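Local coordinates for BepC protein (Bartonella tribocorum, PDB 4WGJ) that binds an ATP analogue through the Fic domain of a larger effector translocated into host cells, and may transfer AMP to threonine or tyrosine residues of proteins, at residues F74-H79 and P154-N159; A105-G110 and E194-G199; K114-Q119 and L149-P154. One frame throughout, in Å; residues are numbered along the deposited sequence.

From the N terminus, the chain leaves helix 59-70 and passes 74-79, where contact 1 closes a loop by meeting 154-159, between helices 135-152 and 159-174. Next comes 105-110, ahead of helix 111-126; contact 2 closes the longer loop from there to 194-199 on helix 185-198. The segments of contacts 1 and 2 alternate along the sequence, so these loops cross. Contact 3, pairing 114-119 on helix 111-126 with 149-154 at the end of helix 135-152, is nested inside both and shares P154 with contact 1. All three reach the bound ANP: contact 1 at its phosphates, contact 2 at its adenine, contact 3 chiefly at its ribose.

Contact 1 (F74-H79 and P154-N159); sequences FEWAGH and PFRKGN. With ANP (phosphoaminophosphonic acid-adenylate ester), chain B.
F155 meets H79 with the edge of its ring: CD1 lies 3.4 Å from H79 O, which sits in the ring plane, and CE1 comes up to the G78 carbonyl carbon. R156 N donates at 2.9 Å to a water molecule that in turn donates to H79 O. R156 CB lies over one face of W76, 4.0 Å from the centroid of the six-membered ring and 23° off the normal, a CH-pi contact. F74 CB covers the opposite face, so the indole is sandwiched. K157 N and CB both meet W76 CH2, CB at 3.7 Å, and F74 CE2 also reaches CB; beyond CB the chain, with CG anti to the backbone N (chi1 -163°) and bends at chi2 and chi4, leads away to place NZ 2.7 Å from ANP O2B. G158 N donates to that same oxygen, at the N-cap of helix 159-174. N159 ends the segment: OD1 accepts from F155 N at 2.8 Å, while ND2 donates both to F155 O and, at 2.9 Å, to ANP O2A. Backed by W76 and F74, this phosphate-binding loop lies in H153-R161, HPFRKGNGR, a variant of the Fic motif HPFx(D/E)GNGR with lysine, bonded here to the ANP phosphates, at the usually acidic position.

Contact 2 (A105-G110 and E194-G199); sequences APFAIG and EAMQYG. With ANP (phosphoaminophosphonic acid-adenylate ester), chain B.
Q197 and A105 join side-chain amide to backbone in a two-bond pairing. A105 N donates to Q197 OE1 at 2.9 Å, lying in the carbonyl plane on a lone pair, and Q197 NE2 returns a bond to A105 O at 3.0 Å with an N-H...O angle of 165°. The tightly packed part around M196 lies beside it. M196 extends from the helix with CG anti to the backbone N (chi1 -173°), and its chain turns at chi3 to set the terminal methyl CE among three partners: P106 O at 3.3 Å, A105 O, and one face of the F107 ring. This last contact is the apolar one: CE stands 3.9 Å from the ring centroid, 27° off the normal, as a CH-pi contact. The sulfur lies more obliquely, 4.3 Å from the same centroid, completing a Met-aromatic pair. H153 stacks on the F107 ring. P106 marks the looser side: its CB points away from the helix, which it meets through its backbone O. The contact as a whole lies at the surface, and F107 is the only buried residue of the five that touch. Q197 NE2 also donates to adenine N1 of ANP at 3.2 Å. The A105 bonds fix the amide so that NE2, not OE1, faces the base, and an N-H offered to N1 suits adenine, whereas guanine carries a hydrogen there.

Contact 3 (K114-Q119 and L149-P154); sequences KKELKQ and LEHAHP. With ANP (phosphoaminophosphonic acid-adenylate ester), chain B.
E116 and H151 supply the polar part of this contact, a His-carboxylate hydrogen bond. H151 ND1 donates to E116 OE1 at 2.7 Å with an N-H...O angle of 169°. The acceptor lies in the plane of the imidazole, and the bond arrives on the syn side of the carboxylate, which is turned only 24° from the ring. Extension beyond CG (chi2 -176°) carries the carboxylate across the gap between the helices, where the two side chains meet at about a right angle. Donation from ND1 to a carboxylate fixes the rotation of the imidazole and would favour a positive charge on it.

The apolar part centres on L117, one helical position further on. Both of its methyls meet the P154 ring at CG, CD1 at 4.0 Å, while CD2 also rests against A152 CB at 4.1 Å. CD2 only just reaches L149 CD2, at 4.5 Å. The small A152 side chain is compatible with the close backbone approach here, since the CA atoms of E116 and A152 are 6.2 Å apart.

Ligand contacts belong to the far side of the 149-154 segment. The ribose O3' of ANP donates to E150 OE1 at 2.7 Å, and E150 OE2 is held by N163. H153, just past the helix at positive phi, is the histidine that opens the Fic motif; it presents the edge of its ring to ANP, with CE1 3.5 Å from O5', so this packing borders the nucleotide site.

In the wider fold, helix 111-126 packs against the C-terminal end of helix 135-152. L62 of helix 59-70 touches L149 and P154, helix 159-174 meets L149 through N163 and F166, and the loop before helix 111-126 is joined by a backbone hydrogen bond between A108 and H151.

Contact 1 (F74-H79 and P154-N159)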
loop_
_atom_site.group_PDB
_atom_site.type_symbol
_atom_site.label_atom_id
_atom_site.label_comp_id
_atom_site.label_asym_id
_atom_site.label_seq_id
_atom_site.Cartn_x
_atom_site.Cartn_y
_atom_site.Cartn_z
ATOM N N PHE A 74 9.254 4.546 -10.428
ATOM C CA PHE A 74 9.709 5.619 -9.547
ATOM C C PHE A 74 11.099 5.364 -9.005
ATOM O O PHE A 74 11.395 4.265 -8.523
ATOM C CB PHE A 74 8.761 5.802 -8.356
ATOM C CG PHE A 74 7.362 6.173 -8.739
ATOM C CD1 PHE A 74 7.104 7.352 -9.427
ATOM C CD2 PHE A 74 6.302 5.358 -8.382
ATOM C CE1 PHE A 74 5.820 7.699 -9.779
ATOM C CE2 PHE A 74 4.998 5.709 -8.722
ATOM C CZ PHE A 74 4.761 6.877 -9.420
ATOM N N GLU A 75 11.938 6.399 -9.044
ATOM C CA GLU A 75 13.289 6.317 -8.489
ATOM C C GLU A 75 13.263 5.951 -7.012
ATOM O O GLU A 75 14.183 5.296 -6.507
ATOM C CB GLU A 75 14.021 7.646 -8.649
ATOM C CG GLU A 75 14.393 7.997 -10.094
ATOM C CD GLU A 75 15.205 9.277 -10.180
ATOM O OE1 GLU A 75 16.049 9.508 -9.278
ATOM O OE2 GLU A 75 15.004 10.057 -11.145
ATOM N N TRP A 76 12.225 6.413 -6.321
ATOM C CA TRP A 76 12.104 6.201 -4.882
ATOM C C TRP A 76 11.302 4.958 -4.502
ATOM O O TRP A 76 10.917 4.812 -3.343
ATOM C CB TRP A 76 11.471 7.441 -4.207
ATOM C CG TRP A 76 10.296 7.986 -4.959
ATOM C CD1 TRP A 76 10.313 8.995 -5.882
ATOM C CD2 TRP A 76 8.932 7.547 -4.869
ATOM N NE1 TRP A 76 9.042 9.217 -6.366
ATOM C CE2 TRP A 76 8.176 8.346 -5.761
ATOM C CE3 TRP A 76 8.275 6.575 -4.108
ATOM C CZ2 TRP A 76 6.792 8.188 -5.927
ATOM C CZ3 TRP A 76 6.885 6.424 -4.269
ATOM C CH2 TRP A 76 6.170 7.227 -5.179
ATOM N N ALA A 77 11.065 4.054 -5.453
ATOM C CA ALA A 77 10.334 2.818 -5.128
ATOM C C ALA A 77 10.996 2.132 -3.933
ATOM O O ALA A 77 12.223 2.024 -3.884
ATOM C CB ALA A 77 10.310 1.883 -6.321
ATOM N N GLY A 78 10.195 1.682 -2.970
ATOM C CA GLY A 78 10.739 1.038 -1.785
ATOM C C GLY A 78 11.085 1.989 -0.643
ATOM O O GLY A 78 11.379 1.544 0.467
ATOM N N HIS A 79 11.062 3.296 -0.903
ATOM C CA HIS A 79 11.396 4.278 0.132
ATOM C C HIS A 79 10.130 4.964 0.625
ATOM O O HIS A 79 9.291 5.358 -0.173
ATOM C CB HIS A 79 12.356 5.332 -0.400
ATOM C CG HIS A 79 13.653 4.775 -0.883
ATOM N ND1 HIS A 79 14.854 5.047 -0.264
ATOM C CD2 HIS A 79 13.942 3.966 -1.928
ATOM C CE1 HIS A 79 15.828 4.429 -0.910
ATOM N NE2 HIS A 79 15.301 3.762 -1.920
ATOM N N PRO A 154 2.445 4.518 3.791
ATOM C CA PRO A 154 3.850 4.891 3.998
ATOM C C PRO A 154 4.561 5.492 2.792
ATOM O O PRO A 154 5.659 6.020 2.976
ATOM C CB PRO A 154 4.525 3.551 4.356
ATOM C CG PRO A 154 3.403 2.634 4.755
ATOM C CD PRO A 154 2.248 3.063 3.881
ATOM N N PHE A 155 3.985 5.396 1.595
ATOM C CA PHE A 155 4.688 5.853 0.385
ATOM C C PHE A 155 4.041 7.082 -0.246
ATOM O O PHE A 155 2.870 7.375 -0.011
ATOM C CB PHE A 155 4.761 4.713 -0.648
ATOM C CG PHE A 155 5.315 3.433 -0.073
ATOM C CD1 PHE A 155 6.685 3.260 0.063
ATOM C CD2 PHE A 155 4.459 2.430 0.384
ATOM C CE1 PHE A 155 7.202 2.103 0.629
ATOM C CE2 PHE A 155 4.973 1.269 0.959
ATOM C CZ PHE A 155 6.346 1.114 1.076
ATOM N N ARG A 156 4.803 7.790 -1.071
ATOM C CA ARG A 156 4.258 8.961 -1.761
ATOM C C ARG A 156 3.125 8.548 -2.714
ATOM O O ARG A 156 2.164 9.286 -2.922
ATOM C CB ARG A 156 5.369 9.699 -2.515
ATOM C CG ARG A 156 4.888 10.877 -3.374
ATOM C CD ARG A 156 4.141 11.933 -2.537
ATOM N NE ARG A 156 3.659 13.037 -3.377
ATOM C CZ ARG A 156 2.572 12.979 -4.148
ATOM N NH1 ARG A 156 1.837 11.864 -4.202
ATOM N NH2 ARG A 156 2.222 14.036 -4.875
ATOM N N LYS A 157 3.237 7.347 -3.270
ATOM C CA LYS A 157 2.261 6.831 -4.226
ATOM C C LYS A 157 2.446 5.318 -4.278
ATOM O O LYS A 157 3.514 4.813 -3.911
ATOM C CB LYS A 157 2.462 7.458 -5.622
ATOM C CG LYS A 157 1.265 7.306 -6.589
ATOM C CD LYS A 157 0.038 8.035 -6.035
ATOM C CE LYS A 157 -1.085 8.146 -7.059
ATOM N NZ LYS A 157 -1.584 6.810 -7.486
ATOM N N GLY A 158 1.412 4.597 -4.708
ATOM C CA GLY A 158 1.509 3.150 -4.818
ATOM C C GLY A 158 1.138 2.402 -3.543
ATOM O O GLY A 158 1.400 1.201 -3.413
ATOM N N ASN A 159 0.519 3.100 -2.599
ATOM C CA ASN A 159 0.146 2.483 -1.329
ATOM C C ASN A 159 -0.895 1.389 -1.471
ATOM O O ASN A 159 -0.751 0.327 -0.879
ATOM C CB ASN A 159 -0.373 3.548 -0.363
ATOM C CG ASN A 159 0.711 4.496 0.056
ATOM O OD1 ASN A 159 1.522 4.163 0.910
ATOM N ND2 ASN A 159 0.747 5.664 -0.548
HETATM P PG ANP B . -4.738 2.435 -6.314
HETATM O O1G ANP B . -4.354 1.252 -7.282
HETATM O O2G ANP B . -5.972 3.089 -6.870
HETATM O O3G ANP B . -5.035 1.837 -4.892
HETATM P PB ANP B . -2.082 3.521 -5.500
HETATM O O1B ANP B . -1.659 2.089 -5.531
HETATM O O2B ANP B . -1.053 4.460 -6.195
HETATM N N3B ANP B . -3.566 3.688 -6.283
HETATM P PA ANP B . -2.266 5.496 -3.509
HETATM O O1A ANP B . -2.900 6.397 -4.510
HETATM O O2A ANP B . -0.949 5.977 -2.912
HETATM O O3A ANP B . -2.144 3.987 -4.000
HETATM O "O5'" ANP B . -3.315 5.263 -2.340
HETATM C "C5'" ANP B . -4.652 4.827 -2.686
HETATM C "C4'" ANP B . -5.364 4.267 -1.481
HETATM O "O4'" ANP B . -5.937 5.353 -0.705
HETATM C "C3'" ANP B . -6.523 3.327 -1.833
HETATM O "O3'" ANP B . -6.560 2.173 -0.998
HETATM C "C2'" ANP B . -7.753 4.218 -1.635
HETATM O "O2'" ANP B . -8.935 3.480 -1.347
HETATM C "C1'" ANP B . -7.298 5.061 -0.448
HETATM N N9 ANP B . -8.052 6.304 -0.298
HETATM C C8 ANP B . -8.510 7.120 -1.301
HETATM N N7 ANP B . -9.184 8.162 -0.877
HETATM C C5 ANP B . -9.173 8.023 0.503
HETATM C C6 ANP B . -9.722 8.799 1.543
HETATM N N6 ANP B . -10.411 9.925 1.341
HETATM N N1 ANP B . -9.532 8.376 2.813
HETATM C C2 ANP B . -8.847 7.249 3.019
HETATM N N3 ANP B . -8.286 6.435 2.121
HETATM C C4 ANP B . -8.484 6.880 0.876
HETATM O O HOH W 1 7.649 7.577 -0.771
#

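Contact 2 (A105-G110 and E194-G199)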
loop_
_atom_site.group_PDB
_atom_site.type_symbol
_atom_site.label_atom_id
_atom_site.label_comp_id
_atom_site.label_asym_id
_atom_site.label_seq_id
_atom_site.Cartn_x
_atom_site.Cartn_y
_atom_site.Cartn_z
ATOM N N ALA A 105 -9.725 13.729 7.575
ATOM C CA ALA A 105 -8.774 12.869 8.277
ATOM C C ALA A 105 -7.538 12.586 7.437
ATOM O O ALA A 105 -7.649 12.089 6.313
ATOM C CB ALA A 105 -9.444 11.564 8.688
ATOM N N PRO A 106 -6.349 12.900 7.980
ATOM C CA PRO A 106 -5.102 12.632 7.262
ATOM C C PRO A 106 -4.630 11.202 7.442
ATOM O O PRO A 106 -5.056 10.504 8.366
ATOM C CB PRO A 106 -4.109 13.596 7.917
ATOM C CG PRO A 106 -4.605 13.704 9.328
ATOM C CD PRO A 106 -6.114 13.592 9.263
ATOM N N PHE A 107 -3.726 10.771 6.573
ATOM C CA PHE A 107 -2.987 9.543 6.828
ATOM C C PHE A 107 -2.010 9.784 7.981
ATOM O O PHE A 107 -1.947 10.887 8.520
ATOM C CB PHE A 107 -2.253 9.088 5.564
ATOM C CG PHE A 107 -3.169 8.763 4.418
ATOM C CD1 PHE A 107 -3.912 7.588 4.420
ATOM C CD2 PHE A 107 -3.279 9.622 3.332
ATOM C CE1 PHE A 107 -4.752 7.277 3.359
ATOM C CE2 PHE A 107 -4.120 9.321 2.272
ATOM C CZ PHE A 107 -4.856 8.142 2.283
ATOM N N ALA A 108 -1.276 8.747 8.381
ATOM C CA ALA A 108 -0.262 8.882 9.424
ATOM C C ALA A 108 0.673 10.038 9.062
ATOM O O ALA A 108 1.074 10.178 7.906
ATOM C CB ALA A 108 0.519 7.580 9.585
ATOM N N ILE A 109 0.987 10.882 10.037
ATOM C CA ILE A 109 1.841 12.040 9.786
ATOM C C ILE A 109 3.223 11.871 10.376
ATOM O O ILE A 109 3.367 11.675 11.585
ATOM C CB ILE A 109 1.228 13.330 10.377
ATOM C CG1 ILE A 109 -0.113 13.626 9.699
ATOM C CG2 ILE A 109 2.199 14.506 10.223
ATOM C CD1 ILE A 109 -0.895 14.753 10.352
ATOM N N GLY A 110 4.242 12.005 9.531
ATOM C CA GLY A 110 5.615 12.093 10.002
ATOM C C GLY A 110 6.009 10.881 10.817
ATOM O O GLY A 110 5.924 9.760 10.321
ATOM N N GLU A 194 -14.880 4.843 4.364
ATOM C CA GLU A 194 -15.741 4.590 5.515
ATOM C C GLU A 194 -14.913 4.263 6.758
ATOM O O GLU A 194 -15.214 4.736 7.856
ATOM C CB GLU A 194 -16.734 3.454 5.226
ATOM C CG GLU A 194 -17.854 3.860 4.293
ATOM C CD GLU A 194 -18.886 4.758 4.974
ATOM O OE1 GLU A 194 -19.055 4.670 6.211
ATOM O OE2 GLU A 194 -19.530 5.550 4.267
ATOM N N ALA A 195 -13.873 3.461 6.584
ATOM C CA ALA A 195 -13.023 3.079 7.707
ATOM C C ALA A 195 -12.245 4.262 8.244
ATOM O O ALA A 195 -12.266 4.539 9.445
ATOM C CB ALA A 195 -12.060 1.975 7.295
ATOM N N MET A 196 -11.545 4.963 7.360
ATOM C CA MET A 196 -10.569 5.937 7.834
ATOM C C MET A 196 -11.180 7.306 8.101
ATOM O O MET A 196 -10.789 7.994 9.048
ATOM C CB MET A 196 -9.426 6.072 6.834
ATOM C CG MET A 196 -8.307 6.946 7.360
ATOM S SD MET A 196 -6.916 6.992 6.231
ATOM C CE MET A 196 -6.744 8.768 6.062
ATOM N N GLN A 197 -12.130 7.711 7.263
ATOM C CA GLN A 197 -12.749 9.027 7.426
ATOM C C GLN A 197 -13.903 9.017 8.415
ATOM O O GLN A 197 -14.141 10.017 9.113
ATOM C CB GLN A 197 -13.251 9.574 6.079
ATOM C CG GLN A 197 -12.159 9.789 5.046
ATOM C CD GLN A 197 -11.114 10.783 5.486
ATOM O OE1 GLN A 197 -11.421 11.765 6.173
ATOM N NE2 GLN A 197 -9.861 10.530 5.102
ATOM N N TYR A 198 -14.630 7.906 8.470
ATOM C CA TYR A 198 -15.893 7.898 9.203
ATOM C C TYR A 198 -15.962 6.893 10.352
ATOM O O TYR A 198 -16.960 6.837 11.071
ATOM C CB TYR A 198 -17.036 7.662 8.217
ATOM C CG TYR A 198 -17.068 8.726 7.143
ATOM C CD1 TYR A 198 -17.011 10.073 7.482
ATOM C CD2 TYR A 198 -17.109 8.388 5.795
ATOM C CE1 TYR A 198 -17.022 11.056 6.512
ATOM C CE2 TYR A 198 -17.110 9.372 4.815
ATOM C CZ TYR A 198 -17.071 10.703 5.184
ATOM O OH TYR A 198 -17.080 11.697 4.224
ATOM N N GLY A 199 -14.899 6.123 10.543
ATOM C CA GLY A 199 -14.835 5.194 11.660
ATOM C C GLY A 199 -15.775 4.014 11.525
ATOM O O GLY A 199 -16.179 3.414 12.520
HETATM P PG ANP B . -4.738 2.435 -6.314
HETATM O O1G ANP B . -4.354 1.252 -7.282
HETATM O O2G ANP B . -5.972 3.089 -6.870
HETATM O O3G ANP B . -5.035 1.837 -4.892
HETATM P PB ANP B . -2.082 3.521 -5.500
HETATM O O1B ANP B . -1.659 2.089 -5.531
HETATM O O2B ANP B . -1.053 4.460 -6.195
HETATM N N3B ANP B . -3.566 3.688 -6.283
HETATM P PA ANP B . -2.266 5.496 -3.509
HETATM O O1A ANP B . -2.900 6.397 -4.510
HETATM O O2A ANP B . -0.949 5.977 -2.912
HETATM O O3A ANP B . -2.144 3.987 -4.000
HETATM O "O5'" ANP B . -3.315 5.263 -2.340
HETATM C "C5'" ANP B . -4.652 4.827 -2.686
HETATM C "C4'" ANP B . -5.364 4.267 -1.481
HETATM O "O4'" ANP B . -5.937 5.353 -0.705
HETATM C "C3'" ANP B . -6.523 3.327 -1.833
HETATM O "O3'" ANP B . -6.560 2.173 -0.998
HETATM C "C2'" ANP B . -7.753 4.218 -1.635
HETATM O "O2'" ANP B . -8.935 3.480 -1.347
HETATM C "C1'" ANP B . -7.298 5.061 -0.448
HETATM N N9 ANP B . -8.052 6.304 -0.298
HETATM C C8 ANP B . -8.510 7.120 -1.301
HETATM N N7 ANP B . -9.184 8.162 -0.877
HETATM C C5 ANP B . -9.173 8.023 0.503
HETATM C C6 ANP B . -9.722 8.799 1.543
HETATM N N6 ANP B . -10.411 9.925 1.341
HETATM N N1 ANP B . -9.532 8.376 2.813
HETATM C C2 ANP B . -8.847 7.249 3.019
HETATM N N3 ANP B . -8.286 6.435 2.121
HETATM C C4 ANP B . -8.484 6.880 0.876
#

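Contact 3 (K114-Q119 and L149-P154)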
loop_
_atom_site.group_PDB
_atom_site.type_symbol
_atom_site.label_atom_id
_atom_site.label_comp_id
_atom_site.label_asym_id
_atom_site.label_seq_id
_atom_site.Cartn_x
_atom_site.Cartn_y
_atom_site.Cartn_z
ATOM N N LYS A 114 6.253 5.436 10.998
ATOM C CA LYS A 114 7.076 4.379 11.577
ATOM C C LYS A 114 6.417 3.736 12.802
ATOM O O LYS A 114 6.515 2.519 13.002
ATOM C CB LYS A 114 8.452 4.935 11.951
ATOM C CG LYS A 114 9.415 3.919 12.547
ATOM C CD LYS A 114 10.760 4.566 12.863
ATOM C CE LYS A 114 11.752 3.550 13.416
ATOM N NZ LYS A 114 12.900 4.194 14.115
ATOM N N LYS A 115 5.778 4.561 13.635
ATOM C CA LYS A 115 5.160 4.067 14.866
ATOM C C LYS A 115 4.050 3.088 14.537
ATOM O O LYS A 115 3.938 2.021 15.151
ATOM C CB LYS A 115 4.614 5.222 15.709
ATOM N N GLU A 116 3.249 3.444 13.542
ATOM C CA GLU A 116 2.118 2.615 13.148
ATOM C C GLU A 116 2.577 1.321 12.498
ATOM O O GLU A 116 1.988 0.260 12.731
ATOM C CB GLU A 116 1.187 3.398 12.213
ATOM C CG GLU A 116 0.429 4.503 12.967
ATOM C CD GLU A 116 -0.577 5.254 12.109
ATOM O OE1 GLU A 116 -1.039 4.719 11.073
ATOM O OE2 GLU A 116 -0.915 6.402 12.479
ATOM N N LEU A 117 3.626 1.401 11.686
ATOM C CA LEU A 117 4.150 0.188 11.068
ATOM C C LEU A 117 4.754 -0.731 12.129
ATOM O O LEU A 117 4.580 -1.953 12.072
ATOM C CB LEU A 117 5.180 0.522 9.988
ATOM C CG LEU A 117 4.615 1.190 8.729
ATOM C CD1 LEU A 117 5.757 1.541 7.809
ATOM C CD2 LEU A 117 3.649 0.271 8.004
ATOM N N LYS A 118 5.446 -0.156 13.106
ATOM C CA LYS A 118 6.005 -0.958 14.194
ATOM C C LYS A 118 4.897 -1.658 14.990
ATOM O O LYS A 118 5.036 -2.815 15.391
ATOM C CB LYS A 118 6.865 -0.087 15.130
ATOM N N GLN A 119 3.792 -0.957 15.212
ATOM C CA GLN A 119 2.685 -1.526 15.976
ATOM C C GLN A 119 2.036 -2.671 15.196
ATOM O O GLN A 119 1.640 -3.684 15.774
ATOM C CB GLN A 119 1.649 -0.452 16.312
ATOM C CG GLN A 119 0.428 -0.976 17.062
ATOM C CD GLN A 119 0.799 -1.780 18.303
ATOM O OE1 GLN A 119 1.582 -1.327 19.142
ATOM N NE2 GLN A 119 0.242 -2.985 18.419
ATOM N N LEU A 149 -2.504 -0.760 7.476
ATOM C CA LEU A 149 -1.636 -0.405 6.356
ATOM C C LEU A 149 -2.131 0.836 5.633
ATOM O O LEU A 149 -1.342 1.711 5.256
ATOM C CB LEU A 149 -1.541 -1.568 5.360
ATOM C CG LEU A 149 -0.733 -2.779 5.840
ATOM C CD1 LEU A 149 -0.973 -3.969 4.909
ATOM C CD2 LEU A 149 0.764 -2.458 5.899
ATOM N N GLU A 150 -3.441 0.896 5.420
ATOM C CA GLU A 150 -4.048 1.981 4.649
ATOM C C GLU A 150 -3.893 3.301 5.403
ATOM O O GLU A 150 -3.626 4.346 4.796
ATOM C CB GLU A 150 -5.528 1.682 4.355
ATOM C CG GLU A 150 -5.741 0.738 3.162
ATOM C CD GLU A 150 -5.321 1.354 1.834
ATOM O OE1 GLU A 150 -5.782 2.477 1.522
ATOM O OE2 GLU A 150 -4.524 0.727 1.103
ATOM N N HIS A 151 -4.031 3.265 6.719
ATOM C CA HIS A 151 -3.897 4.524 7.469
ATOM C C HIS A 151 -2.430 4.962 7.486
ATOM O O HIS A 151 -2.136 6.151 7.397
ATOM C CB HIS A 151 -4.417 4.402 8.900
ATOM C CG HIS A 151 -4.346 5.692 9.672
ATOM N ND1 HIS A 151 -3.262 6.040 10.451
ATOM C CD2 HIS A 151 -5.221 6.724 9.764
ATOM C CE1 HIS A 151 -3.475 7.225 10.999
ATOM N NE2 HIS A 151 -4.656 7.664 10.598
ATOM N N ALA A 152 -1.516 4.003 7.602
ATOM C CA ALA A 152 -0.088 4.342 7.614
ATOM C C ALA A 152 0.344 5.013 6.303
ATOM O O ALA A 152 1.074 6.012 6.328
ATOM C CB ALA A 152 0.755 3.103 7.874
ATOM N N HIS A 153 -0.112 4.462 5.176
ATOM C CA HIS A 153 0.065 5.083 3.853
ATOM C C HIS A 153 1.521 5.489 3.673
ATOM O O HIS A 153 1.817 6.664 3.466
ATOM C CB HIS A 153 -0.869 6.305 3.739
ATOM C CG HIS A 153 -1.057 6.840 2.346
ATOM N ND1 HIS A 153 -1.982 6.319 1.464
ATOM C CD2 HIS A 153 -0.488 7.896 1.711
ATOM C CE1 HIS A 153 -1.964 7.020 0.344
ATOM N NE2 HIS A 153 -1.060 7.978 0.463
ATOM N N PRO A 154 2.445 4.518 3.791
ATOM C CA PRO A 154 3.850 4.891 3.998
ATOM C C PRO A 154 4.561 5.492 2.792
ATOM O O PRO A 154 5.659 6.020 2.976
ATOM C CB PRO A 154 4.525 3.551 4.356
ATOM C CG PRO A 154 3.403 2.634 4.755
ATOM C CD PRO A 154 2.248 3.063 3.881
HETATM P PG ANP B . -4.738 2.435 -6.314
HETATM O O1G ANP B . -4.354 1.252 -7.282
HETATM O O2G ANP B . -5.972 3.089 -6.870
HETATM O O3G ANP B . -5.035 1.837 -4.892
HETATM P PB ANP B . -2.082 3.521 -5.500
HETATM O O1B ANP B . -1.659 2.089 -5.531
HETATM O O2B ANP B . -1.053 4.460 -6.195
HETATM N N3B ANP B . -3.566 3.688 -6.283
HETATM P PA ANP B . -2.266 5.496 -3.509
HETATM O O1A ANP B . -2.900 6.397 -4.510
HETATM O O2A ANP B . -0.949 5.977 -2.912
HETATM O O3A ANP B . -2.144 3.987 -4.000
HETATM O "O5'" ANP B . -3.315 5.263 -2.340
HETATM C "C5'" ANP B . -4.652 4.827 -2.686
HETATM C "C4'" ANP B . -5.364 4.267 -1.481
HETATM O "O4'" ANP B . -5.937 5.353 -0.705
HETATM C "C3'" ANP B . -6.523 3.327 -1.833
HETATM O "O3'" ANP B . -6.560 2.173 -0.998
HETATM C "C2'" ANP B . -7.753 4.218 -1.635
HETATM O "O2'" ANP B . -8.935 3.480 -1.347
HETATM C "C1'" ANP B . -7.298 5.061 -0.448
HETATM N N9 ANP B . -8.052 6.304 -0.298
HETATM C C8 ANP B . -8.510 7.120 -1.301
HETATM N N7 ANP B . -9.184 8.162 -0.877
HETATM C C5 ANP B . -9.173 8.023 0.503
HETATM C C6 ANP B . -9.722 8.799 1.543
HETATM N N6 ANP B . -10.411 9.925 1.341
HETATM N N1 ANP B . -9.532 8.376 2.813
HETATM C C2 ANP B . -8.847 7.249 3.019
HETATM N N3 ANP B . -8.286 6.435 2.121
HETATM C C4 ANP B . -8.484 6.880 0.876
#